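Long-range contacts in CELL WALL surface anchor family protein (Streptococcus pneumoniae, PDB 2X9X), which builds the repetitive backbone of the pneumococcal pilus, a fibre on the bacterial surface that is probably involved in cell adhesion: residues H31-V36 against N356-V361; G280-I285 against V369-S374; K339-Q344 against V373-G378; A387-L392 against K409-A414. The protein carries 1 engineered substitution. All coordinates share one frame; numbering follows the deposited sequence.

Contacts 2 and 4 lie in one antiparallel sheet, in the order 372-373, 282-286, 388-394, 408-412, so they hold its two outer pairs and meet where Ile285 packs on Tyr390 and Leu392. Contact 2 is buried, bound by backbone hydrogen bonds and two bridging waters; contact 4 has an aromatic side turned inward and a polar one of Thr389, Lys409 and Glu411. Contact 3 shares Val373 and Ser374 with contact 2 and, partly buried, sets a turn against helix 338-354 through the Asp341 carboxylate and a water held by Asp375. Contact 1 differs: a distant loop meets the start of strand 358-361 with no clear direct hydrogen bond, and Trp360 and Phe358 carry it on to contacts 4 and 2.

Contact 1 (H31-V36 against N356-V361); sequences HQVGDV and NAFEWV
Val33 leans on the ring of Phe358 with a single methyl group, CG1, which comes within 3.4 Å of CE2. The two side chains cross at a slant, and the methyl meets the ring neither squarely over its face nor squarely at its edge. CG1 lies between the backbone N and the carbonyl carbon of its own residue (chi1 61°), which leaves CG2 to turn to the carbonyl of Asn356. A branched side chain suits this place because its two methyls serve two neighbours at once.

Gln32 approaches the same phenylalanine from its backbone end. Its extended chain carries NE2 to 3.7 Å from Phe358 CB, with the amide plane almost perpendicular to the ring, at 89°. The other amide atom, OE1, accepts from a water at 2.8 Å, and that water in turn receives a weak bond from Trp360 NE1.

Gly34 sits third in the type II turn from Gln32 to Asp35, at a positive phi that glycine adopts readily. Having no side chain, it can place its CA 3.0 Å from Asn356 O and 4.0 Å from Ala357 CB. Beside it, Ala357 CA points its hydrogen almost straight at Val33 O, 3.6 Å away. The Asn356 side chain turns away, to Lys301 and Glu306.

Phe358 N is buried here without a partner in the model. With apolar packing, a CA-H···O contact and one weak water bridge in place of a clear direct hydrogen bond, the junction depends on the fit of shapes between two distant parts of the chain.

Contact 2 (G280-I285 against V369-S374); sequences GAEFVI and VVKLVS
Phe283 and Leu372 form the antiparallel hydrogen-bonded pair that ties these segments together. Phe283 N donates to Leu372 O at 2.9 Å, and Leu372 N returns the bond to Phe283 O. Glu282 and Val373 make a non-hydrogen-bonded pair, their side chains side by side on the face opposite those of Phe283 and Leu372.

Toward Gly280 the ladder gives way to a local network. Ser374 N donates to Ala281 O at 3.0 Å, and Gly280 N reaches Ser374 O at 2.8 Å in a nearly straight bond; the phi of Gly280, 90°, is one that glycine readily adopts. Ser374 OG, turned toward the Gly280 end by a chi1 of 63°, accepts from Ala281 N and donates to Leu278 O. A small hydroxyl residue suits this buried corner, serving two backbone groups.

At the other end the strands part, and one water accepts from Ile285 N and donates to Val370 O at 2.7 Å. A second joins Glu282 OE1 to Lys371 NZ, whose charged atoms stand 4.3 Å apart, too far for a salt bridge; Glu282 OE2 has its own partner in Lys314. On this same side Val284 CG1 packs on Val369 CG1 at 3.6 Å.

On the inner face Phe283 stacks on Phe380, and Ile285 CD1 meets Leu372 CD1 at 4.1 Å. Such short antiparallel pairing is consistent with the prealbumin-like beta-sandwich of this part of the chain.

Contact 3 (K339-Q344 against V373-G378); sequences KVDKAQ and VSDAQG
Asp341, within helix 338-354, and Asp375, which begins a type I turn ending at Gly378, have their CA atoms 5.2 Å apart, where the helix flank passes the turn. Gly378 N closes that turn on Asp375 O, and Gly378 itself takes up a positive phi that glycine accepts easily.

The one clear direct hydrogen bond between the segments runs from Ala376 N to Asp341 OD1, 2.9 Å long and nearly along the C-O axis of the acceptor. That oxygen also lies 3.6 Å from Asp375 OD2. The closeness of two carboxylates, their planes 47° apart, is probably eased by Arg379, which forms a salt bridge with Asp375 OD2. A water donates both to Asp375 OD2 and to Asp341 O.

Apolar atoms fill in beside the charges. Val340 CB rests 4.1 Å from Ala376 CB, and the small alanine lets the turn come close to the helix. The Gln344 chain, bent at chi2 (-96°), crosses Asp375 at a slant, CB to CB at 3.7 Å.

Asp375 OD1 accepts from Gln377 N, from above the carboxylate plane. This is an Asx turn overlapping a beta turn, here joining strands 372-373 and 379-385 against helix 338-354.

Contact 4 (A387-L392 against K409-A414); sequences AGTYYL and KFEVTA
Consecutive strands 388-394 and 408-412 form an antiparallel pair in a four-stranded sheet, with Tyr390 opposite Phe410. Each of the two donates its N to the other's O, Phe410 N reaching Tyr390 O at 2.8 Å. Two residues along, beyond the non-hydrogen-bonded pair of Thr389 and Glu411, Gly388 and Val412 bond reciprocally in the same way, glycine being suited to the extended backbone with positive phi.

On the inner face Tyr390 CB lies over the Phe410 ring, 3.9 Å from its centroid, a CH-pi contact offset toward the rim. The rings themselves are inclined by 40°, in neither a stack nor a T. The chi1 of Phe410 (66°) swings its ring across toward strand 388-394, against Tyr390 CB. Val412 CG2 meets the edge of the tyrosine ring, 3.6 Å from CD2, while Tyr390 OH bonds to Leu386 O.

The other face is polar. Thr389 OG1 donates to Glu411 OE2 from the syn side, 26° out of the carboxylate plane; at 2.5 Å this is unusually short, and its exact length is doubtful. Extended Lys409 presses CE to 3.4 Å from Thr389 CG2, a tight fit, and lays CB against Tyr391 CE1; its NZ makes a long salt bridge with Glu411 OE1.

Phe410 meets Phe268 of strand 260-271 edge-to-face, and Val412 touches Leu385 of strand 379-385. Strand 408-412 is outermost, while strand 282-286 flanks 388-394 on its other side.

Contact 1 (H31-V36 against N356-V361)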
loop_
_atom_site.group_PDB
_atom_site.type_symbol
_atom_site.label_atom_id
_atom_site.label_comp_id
_atom_site.label_asym_id
_atom_site.label_seq_id
_atom_site.Cartn_x
_atom_site.Cartn_y
_atom_site.Cartn_z
ATOM N N HIS A 31 -7.048 -6.563 -4.525
ATOM C CA HIS A 31 -5.959 -7.285 -5.180
ATOM C C HIS A 31 -5.355 -8.276 -4.192
ATOM O O HIS A 31 -5.585 -8.175 -2.984
ATOM C CB HIS A 31 -4.862 -6.319 -5.636
ATOM C CG HIS A 31 -5.230 -5.496 -6.828
ATOM N ND1 HIS A 31 -4.763 -5.773 -8.096
ATOM C CD2 HIS A 31 -6.020 -4.401 -6.951
ATOM C CE1 HIS A 31 -5.246 -4.885 -8.946
ATOM N NE2 HIS A 31 -6.010 -4.040 -8.277
ATOM N N GLN A 32 -4.580 -9.235 -4.694
ATOM C CA GLN A 32 -3.808 -10.090 -3.796
ATOM C C GLN A 32 -2.344 -9.659 -3.771
ATOM O O GLN A 32 -1.851 -9.033 -4.716
ATOM C CB GLN A 32 -3.949 -11.572 -4.151
ATOM C CG GLN A 32 -3.301 -11.985 -5.445
ATOM C CD GLN A 32 -3.454 -13.485 -5.735
ATOM O OE1 GLN A 32 -4.485 -14.096 -5.444
ATOM N NE2 GLN A 32 -2.420 -14.073 -6.323
ATOM N N VAL A 33 -1.655 -9.969 -2.680
ATOM C CA VAL A 33 -0.237 -9.650 -2.587
ATOM C C VAL A 33 0.516 -10.247 -3.779
ATOM O O VAL A 33 0.274 -11.392 -4.190
ATOM C CB VAL A 33 0.380 -10.115 -1.245
ATOM C CG1 VAL A 33 0.269 -11.626 -1.091
ATOM C CG2 VAL A 33 1.837 -9.661 -1.132
ATOM N N GLY A 34 1.406 -9.453 -4.357
ATOM C CA GLY A 34 2.181 -9.892 -5.500
ATOM C C GLY A 34 1.599 -9.429 -6.820
ATOM O O GLY A 34 2.261 -9.522 -7.855
ATOM N N ASP A 35 0.362 -8.943 -6.799
ATOM C CA ASP A 35 -0.245 -8.414 -8.019
ATOM C C ASP A 35 0.574 -7.236 -8.546
ATOM O O ASP A 35 1.017 -6.377 -7.779
ATOM C CB ASP A 35 -1.685 -7.952 -7.775
ATOM C CG ASP A 35 -2.698 -9.087 -7.843
ATOM O OD1 ASP A 35 -2.323 -10.226 -8.200
ATOM O OD2 ASP A 35 -3.885 -8.824 -7.538
ATOM N N VAL A 36 0.758 -7.191 -9.859
ATOM C CA VAL A 36 1.376 -6.039 -10.495
ATOM C C VAL A 36 0.267 -5.096 -10.947
ATOM O O VAL A 36 -0.543 -5.432 -11.823
ATOM C CB VAL A 36 2.260 -6.453 -11.689
ATOM C CG1 VAL A 36 2.794 -5.226 -12.410
ATOM C CG2 VAL A 36 3.402 -7.338 -11.209
ATOM N N ASN A 356 5.343 -13.417 -1.039
ATOM C CA ASN A 356 5.417 -12.250 -1.921
ATOM C C ASN A 356 4.382 -12.284 -3.041
ATOM O O ASN A 356 3.968 -11.240 -3.552
ATOM C CB ASN A 356 6.823 -12.119 -2.516
ATOM C CG ASN A 356 7.877 -11.880 -1.459
ATOM O OD1 ASN A 356 7.704 -11.034 -0.580
ATOM N ND2 ASN A 356 8.985 -12.615 -1.543
ATOM N N ALA A 357 3.963 -13.488 -3.408
ATOM C CA ALA A 357 2.980 -13.682 -4.463
ATOM C C ALA A 357 2.351 -15.050 -4.269
ATOM O O ALA A 357 2.994 -15.952 -3.726
ATOM C CB ALA A 357 3.640 -13.582 -5.837
ATOM N N PHE A 358 1.103 -15.205 -4.699
ATOM C CA PHE A 358 0.395 -16.472 -4.532
ATOM C C PHE A 358 0.080 -17.144 -5.859
ATOM O O PHE A 358 -0.140 -16.480 -6.879
ATOM C CB PHE A 358 -0.923 -16.274 -3.773
ATOM C CG PHE A 358 -0.754 -15.968 -2.312
ATOM C CD1 PHE A 358 0.004 -16.791 -1.496
ATOM C CD2 PHE A 358 -1.390 -14.874 -1.747
ATOM C CE1 PHE A 358 0.145 -16.511 -0.147
ATOM C CE2 PHE A 358 -1.250 -14.587 -0.400
ATOM C CZ PHE A 358 -0.485 -15.407 0.399
ATOM N N GLU A 359 0.048 -18.471 -5.835
ATOM C CA GLU A 359 -0.496 -19.234 -6.946
ATOM C C GLU A 359 -1.153 -20.513 -6.445
ATOM O O GLU A 359 -0.908 -20.952 -5.320
ATOM C CB GLU A 359 0.589 -19.556 -7.973
ATOM C CG GLU A 359 1.638 -20.545 -7.489
ATOM C CD GLU A 359 2.673 -20.838 -8.556
ATOM O OE1 GLU A 359 2.435 -20.464 -9.722
ATOM O OE2 GLU A 359 3.719 -21.441 -8.234
ATOM N N TRP A 360 -1.989 -21.104 -7.287
ATOM C CA TRP A 360 -2.686 -22.335 -6.943
ATOM C C TRP A 360 -1.958 -23.543 -7.526
ATOM O O TRP A 360 -1.634 -23.564 -8.716
ATOM C CB TRP A 360 -4.134 -22.276 -7.444
ATOM C CG TRP A 360 -4.933 -21.208 -6.746
ATOM C CD1 TRP A 360 -5.264 -19.977 -7.234
ATOM C CD2 TRP A 360 -5.476 -21.273 -5.420
ATOM N NE1 TRP A 360 -5.987 -19.277 -6.299
ATOM C CE2 TRP A 360 -6.130 -20.048 -5.175
ATOM C CE3 TRP A 360 -5.476 -22.250 -4.420
ATOM C CZ2 TRP A 360 -6.782 -19.774 -3.970
ATOM C CZ3 TRP A 360 -6.125 -21.975 -3.219
ATOM C CH2 TRP A 360 -6.766 -20.747 -3.007
ATOM N N VAL A 361 -1.689 -24.535 -6.680
ATOM C CA VAL A 361 -0.974 -25.736 -7.103
ATOM C C VAL A 361 -1.760 -27.018 -6.814
ATOM O O VAL A 361 -2.447 -27.127 -5.795
ATOM C CB VAL A 361 0.429 -25.805 -6.457
ATOM C CG1 VAL A 361 1.214 -24.541 -6.786
ATOM C CG2 VAL A 361 0.326 -25.996 -4.946
HETATM O O HOH W 1 -5.497 -15.968 -7.285
#

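Contact 2 (G280-I285 against V369-S374)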
loop_
_atom_site.group_PDB
_atom_site.type_symbol
_atom_site.label_atom_id
_atom_site.label_comp_id
_atom_site.label_asym_id
_atom_site.label_seq_id
_atom_site.Cartn_x
_atom_site.Cartn_y
_atom_site.Cartn_z
ATOM N N GLY A 280 -0.854 -26.171 17.804
ATOM C CA GLY A 280 -0.138 -27.114 16.965
ATOM C C GLY A 280 -0.927 -27.802 15.868
ATOM O O GLY A 280 -0.411 -28.706 15.214
ATOM N N ALA A 281 -2.172 -27.391 15.655
ATOM C CA ALA A 281 -2.933 -27.910 14.524
ATOM C C ALA A 281 -2.408 -27.243 13.255
ATOM O O ALA A 281 -2.102 -26.047 13.255
ATOM C CB ALA A 281 -4.419 -27.644 14.699
ATOM N N GLU A 282 -2.292 -28.014 12.179
ATOM C CA GLU A 282 -1.750 -27.488 10.928
ATOM C C GLU A 282 -2.754 -27.599 9.787
ATOM O O GLU A 282 -3.474 -28.598 9.681
ATOM C CB GLU A 282 -0.432 -28.188 10.575
ATOM C CG GLU A 282 0.606 -28.108 11.692
ATOM C CD GLU A 282 1.970 -28.659 11.301
ATOM O OE1 GLU A 282 2.143 -29.091 10.141
ATOM O OE2 GLU A 282 2.874 -28.656 12.161
ATOM N N PHE A 283 -2.795 -26.565 8.946
ATOM C CA PHE A 283 -3.779 -26.463 7.871
ATOM C C PHE A 283 -3.190 -25.932 6.572
ATOM O O PHE A 283 -2.218 -25.170 6.573
ATOM C CB PHE A 283 -4.907 -25.511 8.273
ATOM C CG PHE A 283 -5.651 -25.934 9.493
ATOM C CD1 PHE A 283 -6.816 -26.677 9.386
ATOM C CD2 PHE A 283 -5.192 -25.589 10.754
ATOM C CE1 PHE A 283 -7.510 -27.072 10.516
ATOM C CE2 PHE A 283 -5.879 -25.985 11.889
ATOM C CZ PHE A 283 -7.041 -26.724 11.768
ATOM N N VAL A 284 -3.807 -26.323 5.463
ATOM C CA VAL A 284 -3.562 -25.683 4.180
ATOM C C VAL A 284 -4.880 -25.119 3.659
ATOM O O VAL A 284 -5.946 -25.387 4.227
ATOM C CB VAL A 284 -2.943 -26.653 3.151
ATOM C CG1 VAL A 284 -1.567 -27.120 3.630
ATOM C CG2 VAL A 284 -3.872 -27.838 2.899
ATOM N N ILE A 285 -4.808 -24.327 2.597
ATOM C CA ILE A 285 -5.998 -23.706 2.027
ATOM C C ILE A 285 -6.264 -24.194 0.604
ATOM O O ILE A 285 -5.375 -24.167 -0.251
ATOM C CB ILE A 285 -5.880 -22.170 2.042
ATOM C CG1 ILE A 285 -5.841 -21.663 3.486
ATOM C CG2 ILE A 285 -7.042 -21.539 1.288
ATOM C CD1 ILE A 285 -5.462 -20.201 3.618
ATOM N N VAL A 369 3.526 -24.700 -0.550
ATOM C CA VAL A 369 2.158 -24.584 -0.064
ATOM C C VAL A 369 2.169 -23.903 1.296
ATOM O O VAL A 369 2.979 -24.240 2.164
ATOM C CB VAL A 369 1.455 -25.967 0.018
ATOM C CG1 VAL A 369 0.131 -25.866 0.770
ATOM C CG2 VAL A 369 1.226 -26.532 -1.379
ATOM N N VAL A 370 1.292 -22.919 1.462
ATOM C CA VAL A 370 1.199 -22.176 2.710
ATOM C C VAL A 370 0.614 -23.054 3.813
ATOM O O VAL A 370 -0.469 -23.628 3.657
ATOM C CB VAL A 370 0.339 -20.902 2.542
ATOM C CG1 VAL A 370 0.220 -20.155 3.863
ATOM C CG2 VAL A 370 0.925 -19.993 1.463
ATOM N N LYS A 371 1.339 -23.159 4.923
ATOM C CA LYS A 371 0.906 -23.983 6.045
ATOM C C LYS A 371 0.680 -23.141 7.295
ATOM O O LYS A 371 1.599 -22.490 7.808
ATOM C CB LYS A 371 1.913 -25.103 6.323
ATOM C CG LYS A 371 1.481 -26.034 7.439
ATOM C CD LYS A 371 2.100 -27.404 7.283
ATOM C CE LYS A 371 1.560 -28.107 6.043
ATOM N NZ LYS A 371 2.223 -29.420 5.834
ATOM N N LEU A 372 -0.555 -23.163 7.785
ATOM C CA LEU A 372 -0.924 -22.400 8.969
ATOM C C LEU A 372 -0.866 -23.308 10.190
ATOM O O LEU A 372 -1.160 -24.497 10.091
ATOM C CB LEU A 372 -2.321 -21.804 8.797
ATOM C CG LEU A 372 -2.524 -21.046 7.481
ATOM C CD1 LEU A 372 -3.950 -20.502 7.380
ATOM C CD2 LEU A 372 -1.495 -19.929 7.344
ATOM N N VAL A 373 -0.477 -22.745 11.334
ATOM C CA VAL A 373 -0.309 -23.511 12.568
ATOM C C VAL A 373 -0.919 -22.743 13.737
ATOM O O VAL A 373 -0.631 -21.564 13.916
ATOM C CB VAL A 373 1.191 -23.754 12.884
ATOM C CG1 VAL A 373 1.335 -24.628 14.128
ATOM C CG2 VAL A 373 1.924 -24.382 11.684
ATOM N N SER A 374 -1.757 -23.405 14.530
ATOM C CA SER A 374 -2.424 -22.733 15.642
ATOM C C SER A 374 -1.475 -22.518 16.825
ATOM O O SER A 374 -0.698 -23.409 17.177
ATOM C CB SER A 374 -3.671 -23.514 16.086
ATOM O OG SER A 374 -3.335 -24.803 16.574
HETATM O O HOH W 2 1.022 -30.665 8.232
HETATM O O HOH W 3 -2.268 -23.421 1.613
#

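Contact 3 (K339-Q344 against V373-G378)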
loop_
_atom_site.group_PDB
_atom_site.type_symbol
_atom_site.label_atom_id
_atom_site.label_comp_id
_atom_site.label_asym_id
_atom_site.label_seq_id
_atom_site.Cartn_x
_atom_site.Cartn_y
_atom_site.Cartn_z
ATOM N N LYS A 339 5.836 -19.640 25.191
ATOM C CA LYS A 339 6.886 -19.998 24.250
ATOM C C LYS A 339 6.266 -20.377 22.912
ATOM O O LYS A 339 6.808 -20.058 21.854
ATOM C CB LYS A 339 7.735 -21.149 24.792
ATOM N N VAL A 340 5.123 -21.055 22.961
ATOM C CA VAL A 340 4.428 -21.436 21.738
ATOM C C VAL A 340 3.946 -20.206 20.975
ATOM O O VAL A 340 4.136 -20.105 19.761
ATOM C CB VAL A 340 3.229 -22.358 22.019
ATOM C CG1 VAL A 340 2.464 -22.635 20.728
ATOM C CG2 VAL A 340 3.695 -23.655 22.662
ATOM N N ASP A 341 3.317 -19.274 21.687
ATOM C CA ASP A 341 2.784 -18.072 21.050
ATOM C C ASP A 341 3.874 -17.267 20.339
ATOM O O ASP A 341 3.677 -16.811 19.212
ATOM C CB ASP A 341 2.056 -17.191 22.066
ATOM C CG ASP A 341 0.707 -17.759 22.475
ATOM O OD1 ASP A 341 0.244 -18.730 21.841
ATOM O OD2 ASP A 341 0.108 -17.224 23.433
ATOM N N LYS A 342 5.014 -17.090 21.003
ATOM C CA LYS A 342 6.135 -16.350 20.430
ATOM C C LYS A 342 6.691 -17.050 19.194
ATOM O O LYS A 342 6.923 -16.423 18.156
ATOM C CB LYS A 342 7.247 -16.180 21.467
ATOM C CG LYS A 342 6.910 -15.221 22.593
ATOM C CD LYS A 342 7.222 -13.781 22.212
ATOM C CE LYS A 342 7.169 -12.868 23.427
ATOM N NZ LYS A 342 8.140 -13.284 24.480
ATOM N N ALA A 343 6.917 -18.354 19.315
ATOM C CA ALA A 343 7.460 -19.138 18.215
ATOM C C ALA A 343 6.497 -19.146 17.030
ATOM O O ALA A 343 6.916 -19.087 15.865
ATOM C CB ALA A 343 7.758 -20.557 18.673
ATOM N N GLN A 344 5.200 -19.210 17.323
ATOM C CA GLN A 344 4.201 -19.209 16.263
ATOM C C GLN A 344 4.159 -17.848 15.572
ATOM O O GLN A 344 4.025 -17.771 14.346
ATOM C CB GLN A 344 2.820 -19.599 16.806
ATOM C CG GLN A 344 1.779 -19.887 15.726
ATOM C CD GLN A 344 0.897 -18.692 15.418
ATOM O OE1 GLN A 344 -0.170 -18.828 14.808
ATOM N NE2 GLN A 344 1.330 -17.516 15.840
ATOM N N VAL A 373 -0.477 -22.745 11.334
ATOM C CA VAL A 373 -0.309 -23.511 12.568
ATOM C C VAL A 373 -0.919 -22.743 13.737
ATOM O O VAL A 373 -0.631 -21.564 13.916
ATOM C CB VAL A 373 1.191 -23.754 12.884
ATOM C CG1 VAL A 373 1.335 -24.628 14.128
ATOM C CG2 VAL A 373 1.924 -24.382 11.684
ATOM N N SER A 374 -1.757 -23.405 14.530
ATOM C CA SER A 374 -2.424 -22.733 15.642
ATOM C C SER A 374 -1.475 -22.518 16.825
ATOM O O SER A 374 -0.698 -23.409 17.177
ATOM C CB SER A 374 -3.671 -23.514 16.086
ATOM O OG SER A 374 -3.335 -24.803 16.574
ATOM N N ASP A 375 -1.534 -21.336 17.433
ATOM C CA ASP A 375 -0.740 -21.067 18.635
ATOM C C ASP A 375 -1.452 -21.583 19.890
ATOM O O ASP A 375 -2.440 -22.308 19.785
ATOM C CB ASP A 375 -0.346 -19.581 18.747
ATOM C CG ASP A 375 -1.530 -18.656 19.009
ATOM O OD1 ASP A 375 -2.628 -19.138 19.360
ATOM O OD2 ASP A 375 -1.348 -17.422 18.872
ATOM N N ALA A 376 -0.937 -21.231 21.064
ATOM C CA ALA A 376 -1.479 -21.752 22.319
ATOM C C ALA A 376 -2.871 -21.203 22.634
ATOM O O ALA A 376 -3.566 -21.706 23.522
ATOM C CB ALA A 376 -0.521 -21.482 23.471
ATOM N N GLN A 377 -3.264 -20.161 21.911
ATOM C CA GLN A 377 -4.613 -19.624 22.011
ATOM C C GLN A 377 -5.450 -20.094 20.827
ATOM O O GLN A 377 -6.524 -19.550 20.556
ATOM C CB GLN A 377 -4.574 -18.100 22.072
ATOM C CG GLN A 377 -3.705 -17.571 23.210
ATOM C CD GLN A 377 -3.401 -16.092 23.083
ATOM O OE1 GLN A 377 -2.250 -15.671 23.216
ATOM N NE2 GLN A 377 -4.429 -15.295 22.819
ATOM N N GLY A 378 -4.944 -21.107 20.123
ATOM C CA GLY A 378 -5.644 -21.713 19.000
ATOM C C GLY A 378 -5.631 -20.881 17.728
ATOM O O GLY A 378 -6.248 -21.258 16.723
HETATM O O HOH W 4 0.967 -16.032 18.587
#

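Contact 4 (A387-L392 against K409-A414)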
loop_
_atom_site.group_PDB
_atom_site.type_symbol
_atom_site.label_atom_id
_atom_site.label_comp_id
_atom_site.label_asym_id
_atom_site.label_seq_id
_atom_site.Cartn_x
_atom_site.Cartn_y
_atom_site.Cartn_z
ATOM N N ALA A 387 -11.038 -11.652 -2.381
ATOM C CA ALA A 387 -12.315 -12.112 -1.854
ATOM C C ALA A 387 -12.705 -13.430 -2.508
ATOM O O ALA A 387 -12.390 -13.678 -3.680
ATOM C CB ALA A 387 -13.394 -11.067 -2.091
ATOM N N GLY A 388 -13.389 -14.279 -1.751
ATOM C CA GLY A 388 -13.896 -15.518 -2.306
ATOM C C GLY A 388 -14.234 -16.561 -1.265
ATOM O O GLY A 388 -14.116 -16.320 -0.057
ATOM N N THR A 389 -14.659 -17.725 -1.742
ATOM C CA THR A 389 -14.970 -18.848 -0.874
ATOM C C THR A 389 -13.836 -19.856 -0.928
ATOM O O THR A 389 -13.536 -20.412 -1.988
ATOM C CB THR A 389 -16.275 -19.537 -1.294
ATOM O OG1 THR A 389 -17.333 -18.571 -1.326
ATOM C CG2 THR A 389 -16.626 -20.647 -0.321
ATOM N N TYR A 390 -13.195 -20.076 0.215
ATOM C CA TYR A 390 -12.068 -20.992 0.289
ATOM C C TYR A 390 -12.357 -22.084 1.305
ATOM O O TYR A 390 -13.369 -22.034 2.009
ATOM C CB TYR A 390 -10.782 -20.241 0.658
ATOM C CG TYR A 390 -10.466 -19.085 -0.262
ATOM C CD1 TYR A 390 -9.891 -19.298 -1.511
ATOM C CD2 TYR A 390 -10.739 -17.779 0.118
ATOM C CE1 TYR A 390 -9.599 -18.239 -2.354
ATOM C CE2 TYR A 390 -10.449 -16.717 -0.719
ATOM C CZ TYR A 390 -9.881 -16.950 -1.949
ATOM O OH TYR A 390 -9.592 -15.880 -2.767
ATOM N N TYR A 391 -11.466 -23.066 1.381
ATOM C CA TYR A 391 -11.676 -24.217 2.253
ATOM C C TYR A 391 -10.409 -24.625 2.997
ATOM O O TYR A 391 -9.381 -24.894 2.380
ATOM C CB TYR A 391 -12.196 -25.400 1.434
ATOM C CG TYR A 391 -13.512 -25.120 0.748
ATOM C CD1 TYR A 391 -14.715 -25.506 1.324
ATOM C CD2 TYR A 391 -13.553 -24.449 -0.466
ATOM C CE1 TYR A 391 -15.921 -25.244 0.704
ATOM C CE2 TYR A 391 -14.756 -24.181 -1.096
ATOM C CZ TYR A 391 -15.935 -24.582 -0.506
ATOM O OH TYR A 391 -17.136 -24.320 -1.127
ATOM N N LEU A 392 -10.482 -24.664 4.324
ATOM C CA LEU A 392 -9.368 -25.166 5.118
ATOM C C LEU A 392 -9.311 -26.682 5.032
ATOM O O LEU A 392 -10.343 -27.354 5.088
ATOM C CB LEU A 392 -9.539 -24.804 6.592
ATOM C CG LEU A 392 -9.149 -23.446 7.154
ATOM C CD1 LEU A 392 -9.373 -23.478 8.669
ATOM C CD2 LEU A 392 -7.707 -23.087 6.824
ATOM N N LYS A 409 -15.323 -24.609 5.048
ATOM C CA LYS A 409 -15.579 -23.442 4.222
ATOM C C LYS A 409 -15.370 -22.150 5.004
ATOM O O LYS A 409 -15.752 -22.042 6.177
ATOM C CB LYS A 409 -17.014 -23.513 3.698
ATOM C CG LYS A 409 -17.444 -22.380 2.783
ATOM C CD LYS A 409 -18.920 -22.554 2.420
ATOM C CE LYS A 409 -19.392 -21.543 1.395
ATOM N NZ LYS A 409 -20.813 -21.794 1.013
ATOM N N PHE A 410 -14.737 -21.178 4.358
ATOM C CA PHE A 410 -14.707 -19.817 4.878
ATOM C C PHE A 410 -14.808 -18.786 3.761
ATOM O O PHE A 410 -14.442 -19.048 2.612
ATOM C CB PHE A 410 -13.498 -19.561 5.793
ATOM C CG PHE A 410 -12.154 -19.626 5.103
ATOM C CD1 PHE A 410 -11.522 -18.467 4.673
ATOM C CD2 PHE A 410 -11.495 -20.839 4.944
ATOM C CE1 PHE A 410 -10.270 -18.518 4.066
ATOM C CE2 PHE A 410 -10.249 -20.898 4.342
ATOM C CZ PHE A 410 -9.633 -19.733 3.906
ATOM N N GLU A 411 -15.350 -17.623 4.097
ATOM C CA GLU A 411 -15.528 -16.558 3.122
ATOM C C GLU A 411 -14.599 -15.393 3.424
ATOM O O GLU A 411 -14.589 -14.870 4.539
ATOM C CB GLU A 411 -16.979 -16.072 3.123
ATOM C CG GLU A 411 -18.015 -17.174 2.970
ATOM C CD GLU A 411 -18.238 -17.574 1.528
ATOM O OE1 GLU A 411 -19.112 -18.435 1.277
ATOM O OE2 GLU A 411 -17.545 -17.023 0.648
ATOM N N VAL A 412 -13.815 -14.994 2.428
ATOM C CA VAL A 412 -12.990 -13.798 2.536
ATOM C C VAL A 412 -13.738 -12.641 1.878
ATOM O O VAL A 412 -14.229 -12.766 0.750
ATOM C CB VAL A 412 -11.624 -14.008 1.866
ATOM C CG1 VAL A 412 -10.802 -12.716 1.883
ATOM C CG2 VAL A 412 -10.874 -15.154 2.551
ATOM N N THR A 413 -13.843 -11.530 2.599
ATOM C CA THR A 413 -14.596 -10.363 2.152
ATOM C C THR A 413 -13.874 -9.097 2.577
ATOM O O THR A 413 -12.839 -9.157 3.243
ATOM C CB THR A 413 -15.989 -10.309 2.795
ATOM O OG1 THR A 413 -15.856 -9.939 4.175
ATOM C CG2 THR A 413 -16.700 -11.658 2.688
ATOM N N ALA A 414 -14.440 -7.950 2.214
ATOM C CA ALA A 414 -13.835 -6.660 2.527
ATOM C C ALA A 414 -13.692 -6.419 4.029
ATOM O O ALA A 414 -12.903 -5.573 4.451
ATOM C CB ALA A 414 -14.626 -5.529 1.882
#